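Local coordinates for AxyAgu115A (Amphibacillus xylanus NBRC 15112, PDB 6NPS), which is a family GH115 alpha-glucuronidase, probably hydrolysing glucuronic acid branches from arabinoglucuronoxylan, at residues Asp621-Ile626 with Tyr632-Ser637; Asp141-Leu146 with Phe568-Tyr573; Pro574-Leu579 with Gln617-Glu622. The protein carries 3 engineered substitutions. All blocks are in the same frame, centred on the assembly; numbering follows the deposited sequence.

Contact 1 (Asp621-Ile626 with Tyr632-Ser637)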
loop_
_atom_site.group_PDB
_atom_site.type_symbol
_atom_site.label_atom_id
_atom_site.label_comp_id
_atom_site.label_asym_id
_atom_site.label_seq_id
_atom_site.Cartn_x
_atom_site.Cartn_y
_atom_site.Cartn_z
ATOM N N ASP A 621 19.177 3.453 26.351
ATOM C CA ASP A 621 19.182 3.605 27.803
ATOM C C ASP A 621 20.496 3.139 28.401
ATOM O O ASP A 621 21.039 3.793 29.307
ATOM C CB ASP A 621 18.029 2.827 28.431
ATOM C CG ASP A 621 16.685 3.435 28.116
ATOM O OD1 ASP A 621 15.710 2.671 27.932
ATOM O OD2 ASP A 621 16.613 4.684 28.045
ATOM N N GLU A 622 21.007 1.989 27.936
ATOM C CA GLU A 622 22.307 1.522 28.405
ATOM C C GLU A 622 23.394 2.549 28.098
ATOM O O GLU A 622 24.233 2.853 28.954
ATOM C CB GLU A 622 22.635 0.147 27.794
ATOM C CG GLU A 622 23.957 -0.455 28.305
ATOM C CD GLU A 622 24.163 -1.966 27.948
ATOM O OE1 GLU A 622 23.391 -2.521 27.118
ATOM O OE2 GLU A 622 25.114 -2.587 28.512
ATOM N N TYR A 623 23.357 3.150 26.908
ATOM C CA TYR A 623 24.377 4.123 26.531
ATOM C C TYR A 623 24.352 5.345 27.449
ATOM O O TYR A 623 25.404 5.888 27.820
ATOM C CB TYR A 623 24.123 4.519 25.096
ATOM C CG TYR A 623 25.082 5.495 24.472
ATOM C CD1 TYR A 623 26.454 5.234 24.408
ATOM C CD2 TYR A 623 24.599 6.644 23.884
ATOM C CE1 TYR A 623 27.339 6.142 23.790
ATOM C CE2 TYR A 623 25.446 7.539 23.243
ATOM C CZ TYR A 623 26.811 7.283 23.199
ATOM O OH TYR A 623 27.621 8.165 22.551
ATOM N N HIS A 624 23.154 5.766 27.852
ATOM C CA HIS A 624 22.958 6.931 28.695
ATOM C C HIS A 624 23.280 6.668 30.158
ATOM O O HIS A 624 23.373 7.629 30.921
ATOM C CB HIS A 624 21.511 7.418 28.559
ATOM C CG HIS A 624 21.234 8.062 27.240
ATOM N ND1 HIS A 624 19.961 8.265 26.759
ATOM C CD2 HIS A 624 22.076 8.515 26.281
ATOM C CE1 HIS A 624 20.032 8.828 25.564
ATOM N NE2 HIS A 624 21.302 8.988 25.250
ATOM N N THR A 625 23.465 5.411 30.571
ATOM C CA THR A 625 23.803 5.135 31.955
ATOM C C THR A 625 25.206 4.560 32.188
ATOM O O THR A 625 25.650 4.539 33.341
ATOM C CB THR A 625 22.758 4.198 32.583
ATOM O OG1 THR A 625 22.713 2.977 31.859
ATOM C CG2 THR A 625 21.364 4.835 32.518
ATOM N N ILE A 626 25.929 4.105 31.159
ATOM C CA ILE A 626 27.273 3.594 31.435
ATOM C C ILE A 626 28.178 4.701 31.999
ATOM O O ILE A 626 28.045 5.890 31.664
ATOM C CB ILE A 626 27.938 2.970 30.198
ATOM C CG1 ILE A 626 27.798 3.902 29.011
ATOM C CG2 ILE A 626 27.354 1.620 29.903
ATOM C CD1 ILE A 626 28.855 3.670 28.012
ATOM N N TYR A 632 25.352 10.586 28.783
ATOM C CA TYR A 632 23.928 10.863 28.933
ATOM C C TYR A 632 23.435 11.860 27.888
ATOM O O TYR A 632 24.012 12.934 27.702
ATOM C CB TYR A 632 23.645 11.388 30.331
ATOM C CG TYR A 632 22.208 11.810 30.536
ATOM C CD1 TYR A 632 21.821 13.136 30.361
ATOM C CD2 TYR A 632 21.231 10.879 30.904
ATOM C CE1 TYR A 632 20.511 13.537 30.549
ATOM C CE2 TYR A 632 19.906 11.271 31.091
ATOM C CZ TYR A 632 19.557 12.604 30.916
ATOM O OH TYR A 632 18.255 13.017 31.102
ATOM N N GLY A 633 22.347 11.502 27.210
ATOM C CA GLY A 633 21.734 12.365 26.229
ATOM C C GLY A 633 22.305 12.260 24.831
ATOM O O GLY A 633 21.644 12.702 23.879
ATOM N N MET A 634 23.488 11.646 24.667
ATOM C CA MET A 634 24.130 11.585 23.354
ATOM C C MET A 634 23.343 10.754 22.347
ATOM O O MET A 634 23.580 10.884 21.144
ATOM C CB MET A 634 25.547 11.014 23.490
ATOM C CG MET A 634 26.544 12.003 24.056
ATOM S SD MET A 634 26.595 13.504 23.054
ATOM C CE MET A 634 28.260 14.089 23.505
ATOM N N GLY A 635 22.415 9.912 22.807
ATOM C CA GLY A 635 21.628 9.078 21.914
ATOM C C GLY A 635 20.158 9.443 21.869
ATOM O O GLY A 635 19.326 8.636 21.434
ATOM N N LEU A 636 19.833 10.673 22.279
ATOM C CA LEU A 636 18.452 11.124 22.435
ATOM C C LEU A 636 17.705 11.441 21.133
ATOM O O LEU A 636 16.465 11.484 21.158
ATOM C CB LEU A 636 18.420 12.383 23.302
ATOM C CG LEU A 636 18.150 12.178 24.785
ATOM C CD1 LEU A 636 18.018 13.535 25.519
ATOM C CD2 LEU A 636 16.921 11.305 24.945
ATOM N N SER A 637 18.397 11.699 20.021
ATOM C CA SER A 637 17.720 12.134 18.804
ATOM C C SER A 637 16.753 11.064 18.312
ATOM O O SER A 637 17.122 9.888 18.227
ATOM C CB SER A 637 18.742 12.418 17.691
ATOM O OG SER A 637 19.927 12.962 18.215
#
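His-624, near the C-terminal end of helix 601-629, reaches into the type I beta turn Gly-633 to Leu-636, formed where the chain has left that helix and the loop after it folds back beside the last turns. The turn is closed by the bond from Leu-636 N to Gly-633 O, and the imidazole docks on it with edge and face at once. At the edge, NE2 of His-624 accepts a hydrogen bond from the Gly-635 N-H, with N to NE2 2.8 Å and an N-H...acceptor angle of 147°; the donor lies almost exactly in the ring plane. Over one face, Gly-633 supplies a CH-pi contact, its CA standing 3.9 Å from the His-624 ring centroid. Leu-636 CG touches CE1 of the same ring at 3.9 Å. A first torsion that sets CG of His-624 opposite the carbonyl carbon (chi1 -72°) brings the ring to this position. Beside it, Tyr-623 brings its CE2 corner to within 3.5 Å of Met-634 CB, while the rest of the Met-634 side chain packs against Phe-182 and Trp-185 of helix 181-190, which follows strand 170-174 of the beta-alpha barrel. The two glycines suit their places: Gly-633 has a positive phi, and a beta carbon on Gly-635 would press on both the histidine and the tyrosine rings. Exchanging His-624 for a leucine would probably leave the amide of Gly-635 without its acceptor and the turn without the flat surface that supports Gly-633. Because NE2 acts as acceptor for a backbone N-H, it probably bears no hydrogen of its own, consistent with a neutral imidazole protonated on ND1.

Contact 2 (Asp141-Leu146 with Phe568-Tyr573)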
loop_
_atom_site.group_PDB
_atom_site.type_symbol
_atom_site.label_atom_id
_atom_site.label_comp_id
_atom_site.label_asym_id
_atom_site.label_seq_id
_atom_site.Cartn_x
_atom_site.Cartn_y
_atom_site.Cartn_z
ATOM N N ASP A 141 40.490 10.733 27.340
ATOM C CA ASP A 141 39.520 11.492 28.123
ATOM C C ASP A 141 38.131 11.488 27.495
ATOM O O ASP A 141 37.137 11.274 28.195
ATOM C CB ASP A 141 40.010 12.936 28.294
ATOM C CG ASP A 141 38.959 13.845 28.926
ATOM O OD1 ASP A 141 38.882 13.895 30.176
ATOM O OD2 ASP A 141 38.209 14.505 28.171
ATOM N N TRP A 142 38.052 11.687 26.177
ATOM C CA TRP A 142 36.772 11.823 25.494
ATOM C C TRP A 142 35.913 10.560 25.591
ATOM O O TRP A 142 34.699 10.647 25.822
ATOM C CB TRP A 142 36.992 12.200 24.027
ATOM C CG TRP A 142 35.672 12.430 23.397
ATOM C CD1 TRP A 142 34.984 11.584 22.578
ATOM C CD2 TRP A 142 34.833 13.571 23.603
ATOM N NE1 TRP A 142 33.775 12.146 22.242
ATOM C CE2 TRP A 142 33.662 13.366 22.854
ATOM C CE3 TRP A 142 34.983 14.754 24.328
ATOM C CZ2 TRP A 142 32.622 14.299 22.819
ATOM C CZ3 TRP A 142 33.955 15.695 24.283
ATOM C CH2 TRP A 142 32.781 15.445 23.545
ATOM N N SER A 143 36.507 9.374 25.417
ATOM C CA SER A 143 35.760 8.122 25.405
ATOM C C SER A 143 36.121 7.211 26.575
ATOM O O SER A 143 35.666 6.056 26.621
ATOM C CB SER A 143 36.007 7.372 24.090
ATOM O OG SER A 143 35.632 8.155 22.966
ATOM N N GLY A 144 36.956 7.679 27.498
ATOM C CA GLY A 144 37.399 6.809 28.584
ATOM C C GLY A 144 38.205 5.606 28.132
ATOM O O GLY A 144 38.007 4.509 28.648
ATOM N N VAL A 145 39.114 5.783 27.180
ATOM C CA VAL A 145 39.975 4.688 26.737
ATOM C C VAL A 145 41.188 4.653 27.666
ATOM O O VAL A 145 42.112 5.447 27.524
ATOM C CB VAL A 145 40.383 4.855 25.272
ATOM C CG1 VAL A 145 41.297 3.684 24.829
ATOM C CG2 VAL A 145 39.116 4.936 24.410
ATOM N N LEU A 146 41.212 3.695 28.601
ATOM C CA LEU A 146 42.346 3.585 29.533
ATOM C C LEU A 146 43.552 2.935 28.856
ATOM O O LEU A 146 43.406 1.901 28.200
ATOM C CB LEU A 146 41.960 2.762 30.752
ATOM C CG LEU A 146 40.936 3.430 31.662
ATOM C CD1 LEU A 146 40.503 2.453 32.745
ATOM C CD2 LEU A 146 41.492 4.718 32.256
ATOM N N PHE A 568 31.996 -0.351 24.582
ATOM C CA PHE A 568 30.588 -0.023 24.372
ATOM C C PHE A 568 30.422 1.273 23.573
ATOM O O PHE A 568 29.661 1.329 22.604
ATOM C CB PHE A 568 29.883 0.115 25.731
ATOM C CG PHE A 568 28.393 0.230 25.600
ATOM C CD1 PHE A 568 27.590 -0.902 25.700
ATOM C CD2 PHE A 568 27.790 1.450 25.342
ATOM C CE1 PHE A 568 26.208 -0.809 25.549
ATOM C CE2 PHE A 568 26.417 1.544 25.171
ATOM C CZ PHE A 568 25.625 0.407 25.285
ATOM N N ALA A 569 31.105 2.343 23.989
ATOM C CA ALA A 569 30.899 3.629 23.334
ATOM C C ALA A 569 31.503 3.676 21.933
ATOM O O ALA A 569 30.941 4.326 21.048
ATOM C CB ALA A 569 31.485 4.747 24.195
ATOM N N LEU A 570 32.606 2.966 21.692
ATOM C CA LEU A 570 33.284 3.058 20.406
ATOM C C LEU A 570 32.844 1.986 19.414
ATOM O O LEU A 570 32.971 2.196 18.199
ATOM C CB LEU A 570 34.813 2.964 20.606
ATOM C CG LEU A 570 35.472 4.148 21.369
ATOM C CD1 LEU A 570 36.985 3.977 21.571
ATOM C CD2 LEU A 570 35.195 5.508 20.703
ATOM N N VAL A 571 32.428 0.807 19.882
ATOM C CA VAL A 571 32.192 -0.285 18.938
ATOM C C VAL A 571 30.765 -0.820 19.102
ATOM O O VAL A 571 29.986 -0.876 18.147
ATOM C CB VAL A 571 33.235 -1.399 19.139
ATOM C CG1 VAL A 571 32.961 -2.549 18.168
ATOM C CG2 VAL A 571 34.642 -0.823 18.960
ATOM N N TYR A 572 30.408 -1.226 20.318
ATOM C CA TYR A 572 29.154 -1.946 20.498
ATOM C C TYR A 572 27.943 -1.054 20.211
ATOM O O TYR A 572 27.036 -1.443 19.471
ATOM C CB TYR A 572 29.098 -2.512 21.926
ATOM C CG TYR A 572 27.907 -3.418 22.177
ATOM C CD1 TYR A 572 27.959 -4.781 21.840
ATOM C CD2 TYR A 572 26.745 -2.919 22.765
ATOM C CE1 TYR A 572 26.851 -5.612 22.088
ATOM C CE2 TYR A 572 25.646 -3.728 23.010
ATOM C CZ TYR A 572 25.711 -5.069 22.678
ATOM O OH TYR A 572 24.633 -5.865 22.924
ATOM N N TYR A 573 27.886 0.137 20.815
ATOM C CA TYR A 573 26.707 0.985 20.622
ATOM C C TYR A 573 26.529 1.417 19.156
ATOM O O TYR A 573 25.430 1.230 18.612
ATOM C CB TYR A 573 26.798 2.180 21.593
ATOM C CG TYR A 573 25.736 3.220 21.322
ATOM C CD1 TYR A 573 24.402 2.947 21.571
ATOM C CD2 TYR A 573 26.066 4.465 20.797
ATOM C CE1 TYR A 573 23.406 3.895 21.312
ATOM C CE2 TYR A 573 25.092 5.418 20.545
ATOM C CZ TYR A 573 23.764 5.110 20.781
ATOM O OH TYR A 573 22.786 6.027 20.507
#
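Leu-570 makes the apolar part of this contact, spreading its two methyl groups over two residues of the 141-146 loop. CD1 meets CG2 of Val-145 at 3.7 Å, the two side chains crossing at about a right angle. The valine branch that does the touching is the one beside its own backbone N, since CG1 takes the position opposite that atom (chi1 180°). Gln-493 of helix 482-494 packs against both Val-145 and Leu-570 and so adds a third wall. The loop that carries Val-145 joins helix 120-133 to strand 152-155, and the contact therefore ties the N-terminal part of the chain to helix 564-596, more than 400 residues further on. That helix is irregular here: a wider, pi-type turn spans 568-572, with Tyr-573 N bonded to Phe-568 O at 2.8 Å, immediately ahead of Pro-574, whose nitrogen has no hydrogen to offer the preceding turn. The polar element is slight. Ser-143 directs OG at the other leucine methyl, with OG to Leu-570 CD2 at 3.5 Å, and its CB lies 4.0 Å from the same CD2. This hydroxyl is buried without a hydrogen-bonding partner in the model, and it meets the helix by van der Waals contact. Asp-141 gives the loop hydrogen bonds, through OD2 to His-200 and through its carbonyl oxygen to Lys-630.

Contact 3 (Pro574-Leu579 with Gln617-Glu622)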
loop_
_atom_site.group_PDB
_atom_site.type_symbol
_atom_site.label_atom_id
_atom_site.label_comp_id
_atom_site.label_asym_id
_atom_site.label_seq_id
_atom_site.Cartn_x
_atom_site.Cartn_y
_atom_site.Cartn_z
ATOM N N PRO A 574 27.532 1.999 18.465
ATOM C CA PRO A 574 27.364 2.281 17.011
ATOM C C PRO A 574 26.975 1.055 16.182
ATOM O O PRO A 574 26.172 1.175 15.249
ATOM C CB PRO A 574 28.755 2.782 16.571
ATOM C CG PRO A 574 29.475 3.071 17.778
ATOM C CD PRO A 574 28.869 2.355 18.949
ATOM N N THR A 575 27.609 -0.103 16.412
ATOM C CA THR A 575 27.297 -1.285 15.595
ATOM C C THR A 575 25.869 -1.734 15.810
ATOM O O THR A 575 25.078 -1.832 14.867
ATOM C CB THR A 575 28.239 -2.458 15.932
ATOM O OG1 THR A 575 29.570 -2.049 15.693
ATOM C CG2 THR A 575 27.910 -3.695 15.052
ATOM N N VAL A 576 25.516 -1.983 17.062
ATOM C CA VAL A 576 24.226 -2.576 17.361
ATOM C C VAL A 576 23.126 -1.575 17.098
ATOM O O VAL A 576 22.065 -1.927 16.571
ATOM C CB VAL A 576 24.194 -3.090 18.818
ATOM C CG1 VAL A 576 22.783 -3.564 19.185
ATOM C CG2 VAL A 576 25.235 -4.227 19.024
ATOM N N GLY A 577 23.371 -0.301 17.410
ATOM C CA GLY A 577 22.356 0.697 17.162
ATOM C C GLY A 577 21.989 0.767 15.701
ATOM O O GLY A 577 20.814 0.729 15.343
ATOM N N ASN A 578 22.995 0.893 14.836
ATOM C CA ASN A 578 22.741 0.952 13.400
ATOM C C ASN A 578 22.147 -0.354 12.883
ATOM O O ASN A 578 21.184 -0.362 12.107
ATOM C CB ASN A 578 24.056 1.210 12.663
ATOM C CG ASN A 578 24.284 2.685 12.363
ATOM O OD1 ASN A 578 23.445 3.343 11.739
ATOM N ND2 ASN A 578 25.433 3.212 12.819
ATOM N N LEU A 579 22.754 -1.471 13.253
ATOM C CA LEU A 579 22.375 -2.705 12.583
ATOM C C LEU A 579 21.074 -3.280 13.126
ATOM O O LEU A 579 20.338 -3.931 12.373
ATOM C CB LEU A 579 23.496 -3.734 12.699
ATOM C CG LEU A 579 24.760 -3.295 11.947
ATOM C CD1 LEU A 579 25.665 -4.477 11.850
ATOM C CD2 LEU A 579 24.455 -2.782 10.549
ATOM N N GLN A 617 15.413 0.801 22.143
ATOM C CA GLN A 617 15.297 1.633 23.317
ATOM C C GLN A 617 16.199 1.139 24.439
ATOM O O GLN A 617 16.701 1.950 25.226
ATOM C CB GLN A 617 13.836 1.697 23.766
ATOM C CG GLN A 617 13.528 2.953 24.577
ATOM C CD GLN A 617 14.344 4.180 24.135
ATOM O OE1 GLN A 617 14.010 4.837 23.142
ATOM N NE2 GLN A 617 15.406 4.500 24.886
ATOM N N GLU A 618 16.436 -0.169 24.520
ATOM C CA GLU A 618 17.298 -0.686 25.573
ATOM C C GLU A 618 18.737 -0.263 25.359
ATOM O O GLU A 618 19.416 0.107 26.318
ATOM C CB GLU A 618 17.197 -2.200 25.662
ATOM C CG GLU A 618 15.925 -2.626 26.351
ATOM C CD GLU A 618 15.714 -4.124 26.351
ATOM O OE1 GLU A 618 16.496 -4.835 25.677
ATOM O OE2 GLU A 618 14.749 -4.584 27.010
ATOM N N ILE A 619 19.218 -0.299 24.118
ATOM C CA ILE A 619 20.615 0.029 23.911
ATOM C C ILE A 619 20.872 1.527 24.130
ATOM O O ILE A 619 21.944 1.902 24.606
ATOM C CB ILE A 619 21.064 -0.436 22.525
ATOM C CG1 ILE A 619 22.579 -0.530 22.501
ATOM C CG2 ILE A 619 20.537 0.485 21.420
ATOM C CD1 ILE A 619 23.123 -0.703 21.136
ATOM N N VAL A 620 19.895 2.395 23.816
ATOM C CA VAL A 620 20.044 3.828 24.098
ATOM C C VAL A 620 20.095 4.074 25.600
ATOM O O VAL A 620 20.949 4.836 26.092
ATOM C CB VAL A 620 18.905 4.635 23.436
ATOM C CG1 VAL A 620 18.888 6.078 23.945
ATOM C CG2 VAL A 620 19.021 4.601 21.904
ATOM N N ASP A 621 19.177 3.453 26.351
ATOM C CA ASP A 621 19.182 3.605 27.803
ATOM C C ASP A 621 20.496 3.139 28.401
ATOM O O ASP A 621 21.039 3.793 29.307
ATOM C CB ASP A 621 18.029 2.827 28.431
ATOM C CG ASP A 621 16.685 3.435 28.116
ATOM O OD1 ASP A 621 15.710 2.671 27.932
ATOM O OD2 ASP A 621 16.613 4.684 28.045
ATOM N N GLU A 622 21.007 1.989 27.936
ATOM C CA GLU A 622 22.307 1.522 28.405
ATOM C C GLU A 622 23.394 2.549 28.098
ATOM O O GLU A 622 24.233 2.853 28.954
ATOM C CB GLU A 622 22.635 0.147 27.794
ATOM C CG GLU A 622 23.957 -0.455 28.305
ATOM C CD GLU A 622 24.163 -1.966 27.948
ATOM O OE1 GLU A 622 23.391 -2.521 27.118
ATOM O OE2 GLU A 622 25.114 -2.587 28.512
#
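The helical segments 574-579 and 617-622 run roughly antiparallel and approach most closely where Gly-577 faces Ile-619, with their CA atoms 7.0 Å apart. Gly-577 presents only backbone to the isoleucine, and the contact rests on one long side chain. Ile-619 is stretched out, CG1 opposite the backbone N (chi1 -161°) and the chain extended beyond it, so that its terminal CD1 lands on Val-576. There it meets CG1 of Val-576 at 3.5 Å and lies equally near CB of that residue, tighter than carbon atoms usually pack. The same methyl also rests 3.8 Å from Gly-577 N. Behind the interface, Pro-574 O, at the kink of its helix, is gripped twice from opposite faces of its carbonyl plane: by Asn-578 N at 3.2 Å and by Asn-578 ND2 at 3.3 Å. ND2 also bonds to Asn-424 O, which links this helix to a neighbouring loop. The two consecutive antiparallel helices form a helical hairpin, and the packing of Val-576 on Leu-549 and Ala-552 of helix 537-558 sets it in a helical bundle.

The three contacts illustrate how two consecutive helices, 564-596 and 601-629, can organise their surroundings on several sides. Contact 3 joins the pair directly, contact 2 lays the 141-146 loop on the first helix, and contact 1 folds the following loop back on the second. Contacts 1 and 3 share Asp-621 and Glu-622, their centres about 9 Å apart; contact 2 lies about 13 Å from the centre of contact 1 and 14 Å from that of contact 3. Aromatic residues bridge them: the rings of Tyr-573 and Tyr-623 stack, Phe-568 CE1 lies 3.4 Å from Glu-622 CD, and Tyr-573 CD1 is 3.9 Å from Ile-619 CD1.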